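Local coordinates for putative amino acid binding protein (Streptococcus mutans, PDB 4C0R) that binds glutathione, seen here as its oxidized disulfide, and probably delivers it to the ABC importer TcyBC for uptake into the cell, at residues 107-113 and 157-161; 164-168 and 180-184; 13-17 and 67-71. One frame throughout, in Å; residues are numbered along the deposited sequence. Where two conformers were deposited one is given.

Along the chain interaction 3 closes first, then interaction 1, and interaction 2 follows. The fold is that of a family 3 solute-binding protein; interactions 1 and 2 involve strands 160-163 and 179-183, both paired with strand 81-96, while interaction 3 lies at strand 65-71. Interactions 1 and 2 have centres about 14 Å apart and are joined covalently, because strand 160-163 runs straight into helix 164-173; Ile161 also packs on Leu184. The centre of interaction 3 lies about 15 Å from that of interaction 2 and about 22 Å from that of interaction 1. Ser166 OG probably hydrogen-bonds to Asn14 O, linking interactions 2 and 3. Interactions 1 and 3 do not touch, their nearest atoms being about 9 Å apart, yet both bind the glutathione disulfide.

Interaction 1. Residues 107-113 and 157-161. With CD (cadmium ion), chain F; CD (cadmium ion), chain M; GDS (oxidized glutathione disulfide), chain C.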
loop_
_atom_site.group_PDB
_atom_site.type_symbol
_atom_site.label_atom_id
_atom_site.label_comp_id
_atom_site.label_asym_id
_atom_site.label_seq_id
_atom_site.Cartn_x
_atom_site.Cartn_y
_atom_site.Cartn_z
ATOM N N ILE A 107 -8.035 12.427 -17.168
ATOM C CA ILE A 107 -6.695 11.898 -17.349
ATOM C C ILE A 107 -6.505 11.458 -18.783
ATOM O O ILE A 107 -5.372 11.223 -19.234
ATOM C CB ILE A 107 -6.372 10.696 -16.407
ATOM C CG1 ILE A 107 -7.274 9.499 -16.704
ATOM C CG2 ILE A 107 -6.461 11.172 -14.957
ATOM C CD1 ILE A 107 -7.037 8.277 -15.802
ATOM N N ALA A 108 -7.611 11.325 -19.507
ATOM C CA ALA A 108 -7.514 10.820 -20.892
ATOM C C ALA A 108 -6.527 11.696 -21.679
ATOM O O ALA A 108 -6.588 12.932 -21.624
ATOM C CB ALA A 108 -8.890 10.816 -21.560
ATOM N N GLY A 109 -5.625 11.038 -22.394
ATOM C CA GLY A 109 -4.629 11.711 -23.197
ATOM C C GLY A 109 -3.369 12.193 -22.486
ATOM O O GLY A 109 -2.426 12.697 -23.103
ATOM N N HIS A 110 -3.341 12.046 -21.155
ATOM C CA HIS A 110 -2.237 12.515 -20.353
ATOM C C HIS A 110 -1.253 11.363 -19.993
ATOM O O HIS A 110 -1.540 10.184 -20.217
ATOM C CB HIS A 110 -2.797 13.162 -19.104
ATOM C CG HIS A 110 -3.438 14.503 -19.329
ATOM N ND1 HIS A 110 -4.806 14.659 -19.444
ATOM C CD2 HIS A 110 -2.917 15.761 -19.337
ATOM C CE1 HIS A 110 -5.097 15.946 -19.553
ATOM N NE2 HIS A 110 -3.973 16.636 -19.477
ATOM N N SER A 111 -0.110 11.743 -19.461
ATOM C CA SER A 111 0.949 10.779 -19.201
ATOM C C SER A 111 1.124 10.590 -17.698
ATOM O O SER A 111 0.988 11.526 -16.932
ATOM C CB SER A 111 2.252 11.251 -19.851
ATOM O OG SER A 111 3.234 10.217 -19.894
ATOM N N THR A 112 1.430 9.340 -17.327
ATOM C CA THR A 112 1.638 8.972 -15.942
ATOM C C THR A 112 2.693 7.883 -15.884
ATOM O O THR A 112 2.984 7.222 -16.868
ATOM C CB THR A 112 0.327 8.468 -15.304
ATOM O OG1 THR A 112 0.558 8.343 -13.906
ATOM C CG2 THR A 112 -0.070 7.144 -15.790
ATOM N N GLN A 113 3.242 7.704 -14.700
ATOM C CA GLN A 113 4.151 6.627 -14.394
ATOM C C GLN A 113 3.414 5.581 -13.572
ATOM O O GLN A 113 2.532 5.922 -12.746
ATOM C CB GLN A 113 5.345 7.125 -13.622
ATOM C CG GLN A 113 6.339 7.946 -14.533
ATOM C CD GLN A 113 7.592 8.358 -13.774
ATOM O OE1 GLN A 113 7.545 9.117 -12.830
ATOM N NE2 GLN A 113 8.719 7.824 -14.188
ATOM N N TYR A 157 5.743 14.343 -15.866
ATOM C CA TYR A 157 4.544 13.554 -16.122
ATOM C C TYR A 157 3.381 14.360 -15.605
ATOM O O TYR A 157 3.564 15.278 -14.830
ATOM C CB TYR A 157 4.647 12.184 -15.418
ATOM C CG TYR A 157 5.731 11.365 -16.021
ATOM C CD1 TYR A 157 5.501 10.627 -17.178
ATOM C CD2 TYR A 157 6.998 11.382 -15.465
ATOM C CE1 TYR A 157 6.525 9.905 -17.771
ATOM C CE2 TYR A 157 8.033 10.673 -16.073
ATOM C CZ TYR A 157 7.780 9.945 -17.199
ATOM O OH TYR A 157 8.813 9.247 -17.787
ATOM N N ASP A 158 2.169 14.049 -16.056
ATOM C CA ASP A 158 1.051 14.932 -15.826
ATOM C C ASP A 158 0.242 14.678 -14.546
ATOM O O ASP A 158 -0.374 15.586 -14.013
ATOM C CB ASP A 158 0.082 14.821 -17.000
ATOM C CG ASP A 158 0.720 15.189 -18.362
ATOM O OD1 ASP A 158 1.613 16.056 -18.393
ATOM O OD2 ASP A 158 0.268 14.585 -19.364
ATOM N N PHE A 159 0.210 13.436 -14.087
ATOM C CA PHE A 159 -0.556 13.085 -12.908
ATOM C C PHE A 159 -0.004 11.797 -12.328
ATOM O O PHE A 159 0.718 11.070 -13.050
ATOM C CB PHE A 159 -2.058 12.881 -13.220
ATOM C CG PHE A 159 -2.377 11.667 -14.048
ATOM C CD1 PHE A 159 -2.399 11.737 -15.420
ATOM C CD2 PHE A 159 -2.680 10.447 -13.459
ATOM C CE1 PHE A 159 -2.713 10.660 -16.167
ATOM C CE2 PHE A 159 -3.011 9.358 -14.185
ATOM C CZ PHE A 159 -3.025 9.457 -15.582
ATOM N N LYS A 160 -0.381 11.495 -11.075
ATOM C CA LYS A 160 -0.098 10.171 -10.482
ATOM C C LYS A 160 -1.298 9.774 -9.616
ATOM O O LYS A 160 -1.731 10.535 -8.768
ATOM C CB LYS A 160 1.171 10.208 -9.622
ATOM C CG LYS A 160 1.488 8.919 -8.856
ATOM C CD LYS A 160 1.765 7.748 -9.782
ATOM C CE LYS A 160 2.106 6.500 -8.987
ATOM N NZ LYS A 160 2.297 5.321 -9.853
ATOM N N ILE A 161 -1.801 8.572 -9.844
ATOM C CA ILE A 161 -2.853 7.988 -9.023
ATOM C C ILE A 161 -2.237 7.077 -7.946
ATOM O O ILE A 161 -1.403 6.223 -8.235
ATOM C CB ILE A 161 -3.870 7.177 -9.826
ATOM C CG1 ILE A 161 -4.538 8.068 -10.873
ATOM C CG2 ILE A 161 -4.907 6.535 -8.908
ATOM C CD1 ILE A 161 -5.391 7.292 -11.847
HETATM CD CD CD F . -3.529 18.730 -19.283
HETATM CD CD CD M . 1.342 16.134 -20.790
HETATM C CD1 GDS C . 9.560 -1.095 -7.890
HETATM N N2 GDS C . 9.273 0.320 -7.620
HETATM C CA2 GDS C . 9.386 0.711 -6.262
HETATM C C2 GDS C . 10.722 1.088 -5.725
HETATM O O2 GDS C . 10.959 1.018 -4.501
HETATM C CB2 GDS C . 8.260 0.747 -5.303
HETATM S SG2 GDS C . 6.678 0.440 -6.057
HETATM N N3 GDS C . 11.722 1.533 -6.673
HETATM C CA3 GDS C . 13.077 1.827 -6.208
HETATM C C3 GDS C . 13.887 0.624 -6.687
HETATM O OE3 GDS C . 15.079 0.764 -7.104
HETATM O OE4 GDS C . 13.404 -0.545 -6.699
HETATM N N4 GDS C . 3.783 1.685 -5.288
HETATM C CA4 GDS C . 3.960 2.914 -6.026
HETATM C C4 GDS C . 3.293 2.821 -7.353
HETATM O OE5 GDS C . 2.358 1.990 -7.569
HETATM O OE6 GDS C . 3.659 3.652 -8.231
HETATM C C5 GDS C . 4.428 1.552 -4.020
HETATM O O5 GDS C . 5.082 2.488 -3.562
HETATM C CA5 GDS C . 4.295 0.223 -3.424
HETATM N N5 GDS C . 3.087 -0.476 -3.578
HETATM C CB5 GDS C . 5.560 -0.571 -3.428
HETATM S SG5 GDS C . 5.874 -1.168 -5.112
HETATM C CA6 GDS C . -1.592 -0.834 -4.121
HETATM C C6 GDS C . -1.494 -2.323 -4.412
HETATM O OE7 GDS C . -1.048 -2.690 -5.533
HETATM O OE8 GDS C . -1.833 -3.172 -3.552
HETATM N N6 GDS C . -2.349 -0.680 -2.865
HETATM C CB6 GDS C . -0.246 -0.210 -4.044
HETATM C CG6 GDS C . 0.694 -1.113 -3.214
HETATM C CD6 GDS C . 1.906 -0.275 -2.862
HETATM O O6 GDS C . 1.956 0.572 -1.959
HETATM O O HOH W 1 -1.191 7.003 -12.201
HETATM O O HOH W 2 3.085 9.653 -12.531
HETATM O O HOH W 3 9.053 5.996 -16.768
HETATM O O HOH W 4 -3.527 19.844 -21.345
HETATM O O HOH W 5 3.605 15.016 -20.224
HETATM O O HOH W 6 -0.117 15.605 -22.112
#
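With CG anti to the carbonyl carbon (chi1 -73°) and the chain extended beyond it, Gln113 is laid over one face of the Tyr157 ring; Phe159, with CG between the backbone N and the carbonyl carbon (chi1 69°), places its ring between Ile107 and Thr112. The Gln113 amide stacks almost flat on the tyrosine, the planes 7° apart, and its CG makes a CH-pi contact 3.4 Å from the Tyr157 centroid. Asn151 holds Gln113 OE1. The Phe159 ring has CG2 of Ile107 over one face, 3.8 Å from its centroid, and CB of Thr112 over the opposite face, displaced toward the rim. These segments lead into strands 111-114 and 160-163, which helices 120-130 and 145-153 help to connect in this solute-binding fold. Backbone pairing is limited: Asp158 N bonds to Ser111 O, while Ser111 N donates to Asp158 OD2 (2.9 Å), meeting it from above the carboxylate plane. Both oxygens of that carboxylate also bind a cadmium ion, and His110 NE2 binds another at 2.1 Å. Farther along, water bridges Gln113 N to Phe159 O, and Thr112 OG1 donates to Phe159 O (2.9 Å). Lys160 NZ reaches Gln113 O at 3.0 Å and a carboxylate oxygen, OE6, of the glutathione disulfide at 2.7 Å; Gln148 is its third partner.

Interaction 2. Residues 164-168 and 180-184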
loop_
_atom_site.group_PDB
_atom_site.type_symbol
_atom_site.label_atom_id
_atom_site.label_comp_id
_atom_site.label_asym_id
_atom_site.label_seq_id
_atom_site.Cartn_x
_atom_site.Cartn_y
_atom_site.Cartn_z
ATOM N N LYS A 164 -4.301 7.895 -0.887
ATOM C CA LYS A 164 -4.290 9.196 -0.280
ATOM C C LYS A 164 -3.272 9.350 0.829
ATOM O O LYS A 164 -2.626 10.357 0.895
ATOM C CB LYS A 164 -5.684 9.474 0.299
ATOM C CG LYS A 164 -5.903 10.895 0.740
ATOM C CD LYS A 164 -7.392 11.167 0.875
ATOM C CE LYS A 164 -7.639 12.668 1.020
ATOM N NZ LYS A 164 -9.073 12.917 1.185
ATOM N N ILE A 165 -3.170 8.381 1.731
ATOM C CA ILE A 165 -2.340 8.570 2.904
ATOM C C ILE A 165 -0.867 8.808 2.483
ATOM O O ILE A 165 -0.223 9.778 2.930
ATOM C CB ILE A 165 -2.480 7.403 3.868
ATOM C CG1 ILE A 165 -3.877 7.321 4.496
ATOM C CG2 ILE A 165 -1.414 7.530 4.990
ATOM C CD1 ILE A 165 -4.188 6.045 5.194
ATOM N N SER A 166 -0.329 7.995 1.576
ATOM C CA SER A 166 1.029 8.226 1.125
ATOM C C SER A 166 1.154 9.484 0.278
ATOM O O SER A 166 2.101 10.220 0.409
ATOM C CB SER A 166 1.598 7.044 0.341
ATOM O OG SER A 166 1.896 5.968 1.195
ATOM N N ALA A 167 0.172 9.716 -0.599
ATOM C CA ALA A 167 0.240 10.918 -1.436
ATOM C C ALA A 167 0.355 12.172 -0.577
ATOM O O ALA A 167 1.203 13.032 -0.818
ATOM C CB ALA A 167 -0.958 11.007 -2.348
ATOM N N GLU A 168 -0.540 12.294 0.383
ATOM C CA GLU A 168 -0.599 13.469 1.245
ATOM C C GLU A 168 0.657 13.576 2.093
ATOM O O GLU A 168 1.237 14.660 2.258
ATOM C CB GLU A 168 -1.881 13.482 2.072
ATOM C CG GLU A 168 -3.122 13.696 1.212
ATOM C CD GLU A 168 -4.360 13.962 2.005
ATOM O OE1 GLU A 168 -4.524 13.412 3.111
ATOM O OE2 GLU A 168 -5.190 14.719 1.468
ATOM N N LYS A 180 -1.659 19.110 -5.661
ATOM C CA LYS A 180 -2.842 18.856 -4.868
ATOM C C LYS A 180 -3.312 17.422 -5.107
ATOM O O LYS A 180 -2.837 16.732 -6.014
ATOM C CB LYS A 180 -3.945 19.818 -5.246
ATOM C CG LYS A 180 -4.394 19.685 -6.675
ATOM C CD LYS A 180 -5.598 20.549 -6.944
ATOM C CE LYS A 180 -6.067 20.354 -8.362
ATOM N NZ LYS A 180 -7.286 21.179 -8.646
ATOM N N VAL A 181 -4.246 16.988 -4.273
ATOM C CA VAL A 181 -4.869 15.709 -4.413
ATOM C C VAL A 181 -6.369 15.870 -4.645
ATOM O O VAL A 181 -7.015 16.785 -4.122
ATOM C CB VAL A 181 -4.559 14.727 -3.225
ATOM C CG1 VAL A 181 -3.064 14.690 -2.905
ATOM C CG2 VAL A 181 -5.378 14.988 -2.030
ATOM N N ILE A 182 -6.879 15.010 -5.521
ATOM C CA ILE A 182 -8.276 14.922 -5.860
ATOM C C ILE A 182 -8.774 13.538 -5.475
ATOM O O ILE A 182 -8.264 12.535 -5.974
ATOM C CB ILE A 182 -8.510 15.149 -7.389
ATOM C CG1 ILE A 182 -8.042 16.561 -7.778
ATOM C CG2 ILE A 182 -9.985 14.890 -7.781
ATOM C CD1 ILE A 182 -7.935 16.725 -9.295
ATOM N N ASP A 183 -9.833 13.465 -4.672
ATOM C CA ASP A 183 -10.417 12.173 -4.302
ATOM C C ASP A 183 -11.073 11.513 -5.482
ATOM O O ASP A 183 -11.797 12.153 -6.254
ATOM C CB ASP A 183 -11.475 12.310 -3.174
ATOM C CG ASP A 183 -10.896 12.809 -1.900
ATOM O OD1 ASP A 183 -9.834 12.337 -1.438
ATOM O OD2 ASP A 183 -11.521 13.719 -1.323
ATOM N N LEU A 184 -10.849 10.210 -5.604
ATOM C CA LEU A 184 -11.397 9.374 -6.655
ATOM C C LEU A 184 -12.453 8.419 -6.114
ATOM O O LEU A 184 -12.466 8.094 -4.955
ATOM C CB LEU A 184 -10.293 8.514 -7.305
ATOM C CG LEU A 184 -9.268 9.313 -8.092
ATOM C CD1 LEU A 184 -8.143 8.403 -8.549
ATOM C CD2 LEU A 184 -9.898 9.988 -9.296
#
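Lys164 and Asp183 cross obliquely, the lysine reaching over from the helix to the strand with its chain extended to the ammonium group. Its CG stands opposite the backbone N (chi1 -169°), which carries the extended chain toward the strand and brings NZ to 2.8 Å from Asp183 OD1. This salt bridge is also a hydrogen bond, and it uses the syn lone pair of OD1, on the side of the other carboxylate oxygen. Val181 points toward the helix. Its CG1 lies 4.3 Å from Ala167 CB, a light apolar contact, whereas CG2 meets Glu168 OE2 at 3.5 Å, those two side chains crossing at about a right angle, and more loosely Lys164 CE. Glu168 OE2 stays 6.0 Å from Asp183 OD1, a separation of like charges that the nearby lysine would probably ease. The buried Ala167 marks the inner side of the contact; Glu168 and Asp183 lie at the exposed surface. Helix 164-168 and strand 180-183 run nearly antiparallel, at 166°, with their axes 9.6 Å apart. Helix 164-173 thus forms the connection of a beta-alpha-beta crossover from strand 160-163 to strand 179-183. Both strands pair antiparallel with strand 81-96, whose Val92 touches Lys164, Ala167 and Asp183.

Interaction 3. Residues 13-17 and 67-71; sequences TNPFS and ANNIS. With GDS (oxidized glutathione disulfide), chain C.
Phe16 overlaps the amide of Asn69, whose OD1 sits over the centre of one ring face, 3.8 Å above the plane; ring and amide planes are inclined by 32°. OD1 also receives a weak hydrogen bond from Asn89. CG of Asn69, anti to its backbone N (chi1 -177°), puts the amide between the ring and the ligand, and its rotation leaves ND2 to donate to O6 of the glutathione disulfide at 3.0 Å. Beside it, Asn68 ND2 donates to Thr13 OG1 at 3.0 Å, with the hydroxyl lying in the amide plane. Val10 N and Gly11 N donate to Asn68 OD1, and Thr9 OG1 is hydrogen-bonded to it too, which would hold the amide's rotation. The opposing loop is shaped by a classic beta bulge, in which Phe16 N and Ser17 N both bond to Thr13 O. In 67-71 the chain turns a corner at Asn68 and Asn69, which probably helps present backbone groups to the ligand's amino acid end. Its N6 donates to Asn69 O (2.8 Å) and to Ser71 OG (2.9 Å), while Ser71 N donates to the carboxylate oxygen OE8 in a nearly straight bond, 178°. Thr13 OG1 accepts from Asn68 and donates to ligand O5 (2.9 Å), so the Asn68 amide, itself part of the pocket, probably helps point the hydroxyl proton at O5, and the pocket reads both the amino and the carboxylate group of this end of the ligand.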
loop_
_atom_site.group_PDB
_atom_site.type_symbol
_atom_site.label_atom_id
_atom_site.label_comp_id
_atom_site.label_asym_id
_atom_site.label_seq_id
_atom_site.Cartn_x
_atom_site.Cartn_y
_atom_site.Cartn_z
ATOM N N THR A 13 7.452 3.193 0.776
ATOM C CA THR A 13 6.093 3.690 0.725
ATOM C C THR A 13 5.690 4.345 2.052
ATOM O O THR A 13 4.900 3.774 2.822
ATOM C CB THR A 13 5.120 2.558 0.324
ATOM O OG1 THR A 13 5.652 1.836 -0.817
ATOM C CG2 THR A 13 3.743 3.071 -0.024
ATOM N N ASN A 14 6.245 5.498 2.292
ATOM C CA ASN A 14 5.943 6.233 3.514
ATOM C C ASN A 14 4.470 6.605 3.492
ATOM O O ASN A 14 4.000 7.075 2.479
ATOM C CB ASN A 14 6.851 7.466 3.501
ATOM C CG ASN A 14 6.673 8.421 4.626
ATOM O OD1 ASN A 14 6.018 8.208 5.631
ATOM N ND2 ASN A 14 7.281 9.595 4.423
ATOM N N PRO A 15 3.721 6.398 4.594
ATOM C CA PRO A 15 4.117 5.984 5.940
ATOM C C PRO A 15 3.797 4.545 6.301
ATOM O O PRO A 15 3.825 4.186 7.452
ATOM C CB PRO A 15 3.289 6.888 6.806
ATOM C CG PRO A 15 1.990 6.965 6.054
ATOM C CD PRO A 15 2.357 6.984 4.599
ATOM N N PHE A 16 3.542 3.697 5.305
ATOM C CA PHE A 16 3.239 2.298 5.568
ATOM C C PHE A 16 4.475 1.476 5.832
ATOM O O PHE A 16 4.505 0.625 6.702
ATOM C CB PHE A 16 2.371 1.661 4.435
ATOM C CG PHE A 16 0.907 2.005 4.584
ATOM C CD1 PHE A 16 0.416 3.242 4.120
ATOM C CD2 PHE A 16 0.036 1.163 5.237
ATOM C CE1 PHE A 16 -0.863 3.560 4.327
ATOM C CE2 PHE A 16 -1.250 1.511 5.441
ATOM C CZ PHE A 16 -1.699 2.691 5.002
ATOM N N SER A 17 5.499 1.765 5.053
ATOM C CA SER A 17 6.721 0.977 5.097
ATOM C C SER A 17 7.869 1.832 4.565
ATOM O O SER A 17 7.870 2.221 3.398
ATOM C CB SER A 17 6.609 -0.335 4.351
ATOM O OG SER A 17 7.874 -1.034 4.419
ATOM N N ALA A 67 3.856 -7.317 3.399
ATOM C CA ALA A 67 3.216 -6.106 3.948
ATOM C C ALA A 67 3.823 -4.913 3.292
ATOM O O ALA A 67 5.024 -4.714 3.389
ATOM C CB ALA A 67 3.420 -6.011 5.402
ATOM N N ASN A 68 3.014 -4.161 2.583
ATOM C CA ASN A 68 3.411 -2.907 1.962
ATOM C C ASN A 68 2.170 -2.223 1.357
ATOM O O ASN A 68 2.045 -2.113 0.147
ATOM C CB ASN A 68 4.475 -3.144 0.862
ATOM C CG ASN A 68 5.321 -1.917 0.602
ATOM O OD1 ASN A 68 6.489 -1.819 1.027
ATOM N ND2 ASN A 68 4.733 -0.950 -0.059
ATOM N N ASN A 69 1.257 -1.749 2.177
ATOM C CA ASN A 69 0.056 -1.034 1.666
ATOM C C ASN A 69 -0.668 -1.893 0.595
ATOM O O ASN A 69 -1.098 -1.379 -0.440
ATOM C CB ASN A 69 0.504 0.296 1.089
ATOM C CG ASN A 69 -0.617 1.192 0.572
ATOM O OD1 ASN A 69 -1.648 1.373 1.212
ATOM N ND2 ASN A 69 -0.380 1.784 -0.589
ATOM N N ILE A 70 -0.804 -3.186 0.875
ATOM C CA ILE A 70 -1.297 -4.122 -0.137
ATOM C C ILE A 70 -2.797 -4.255 -0.154
ATOM O O ILE A 70 -3.403 -4.572 0.847
ATOM C CB ILE A 70 -0.686 -5.500 0.101
ATOM C CG1 ILE A 70 0.831 -5.448 -0.087
ATOM C CG2 ILE A 70 -1.256 -6.586 -0.828
ATOM C CD1 ILE A 70 1.592 -6.739 0.422
ATOM N N SER A 71 -3.398 -4.008 -1.310
ATOM C CA SER A 71 -4.820 -4.122 -1.527
ATOM C C SER A 71 -5.252 -5.572 -1.775
ATOM O O SER A 71 -4.456 -6.409 -2.155
ATOM C CB SER A 71 -5.203 -3.359 -2.817
ATOM O OG SER A 71 -4.905 -1.989 -2.720
HETATM C CD1 GDS C . 9.560 -1.095 -7.890
HETATM N N2 GDS C . 9.273 0.320 -7.620
HETATM C CA2 GDS C . 9.386 0.711 -6.262
HETATM C C2 GDS C . 10.722 1.088 -5.725
HETATM O O2 GDS C . 10.959 1.018 -4.501
HETATM C CB2 GDS C . 8.260 0.747 -5.303
HETATM S SG2 GDS C . 6.678 0.440 -6.057
HETATM N N3 GDS C . 11.722 1.533 -6.673
HETATM C CA3 GDS C . 13.077 1.827 -6.208
HETATM C C3 GDS C . 13.887 0.624 -6.687
HETATM O OE3 GDS C . 15.079 0.764 -7.104
HETATM O OE4 GDS C . 13.404 -0.545 -6.699
HETATM N N4 GDS C . 3.783 1.685 -5.288
HETATM C CA4 GDS C . 3.960 2.914 -6.026
HETATM C C4 GDS C . 3.293 2.821 -7.353
HETATM O OE5 GDS C . 2.358 1.990 -7.569
HETATM O OE6 GDS C . 3.659 3.652 -8.231
HETATM C C5 GDS C . 4.428 1.552 -4.020
HETATM O O5 GDS C . 5.082 2.488 -3.562
HETATM C CA5 GDS C . 4.295 0.223 -3.424
HETATM N N5 GDS C . 3.087 -0.476 -3.578
HETATM C CB5 GDS C . 5.560 -0.571 -3.428
HETATM S SG5 GDS C . 5.874 -1.168 -5.112
HETATM C CA6 GDS C . -1.592 -0.834 -4.121
HETATM C C6 GDS C . -1.494 -2.323 -4.412
HETATM O OE7 GDS C . -1.048 -2.690 -5.533
HETATM O OE8 GDS C . -1.833 -3.172 -3.552
HETATM N N6 GDS C . -2.349 -0.680 -2.865
HETATM C CB6 GDS C . -0.246 -0.210 -4.044
HETATM C CG6 GDS C . 0.694 -1.113 -3.214
HETATM C CD6 GDS C . 1.906 -0.275 -2.862
HETATM O O6 GDS C . 1.956 0.572 -1.959
#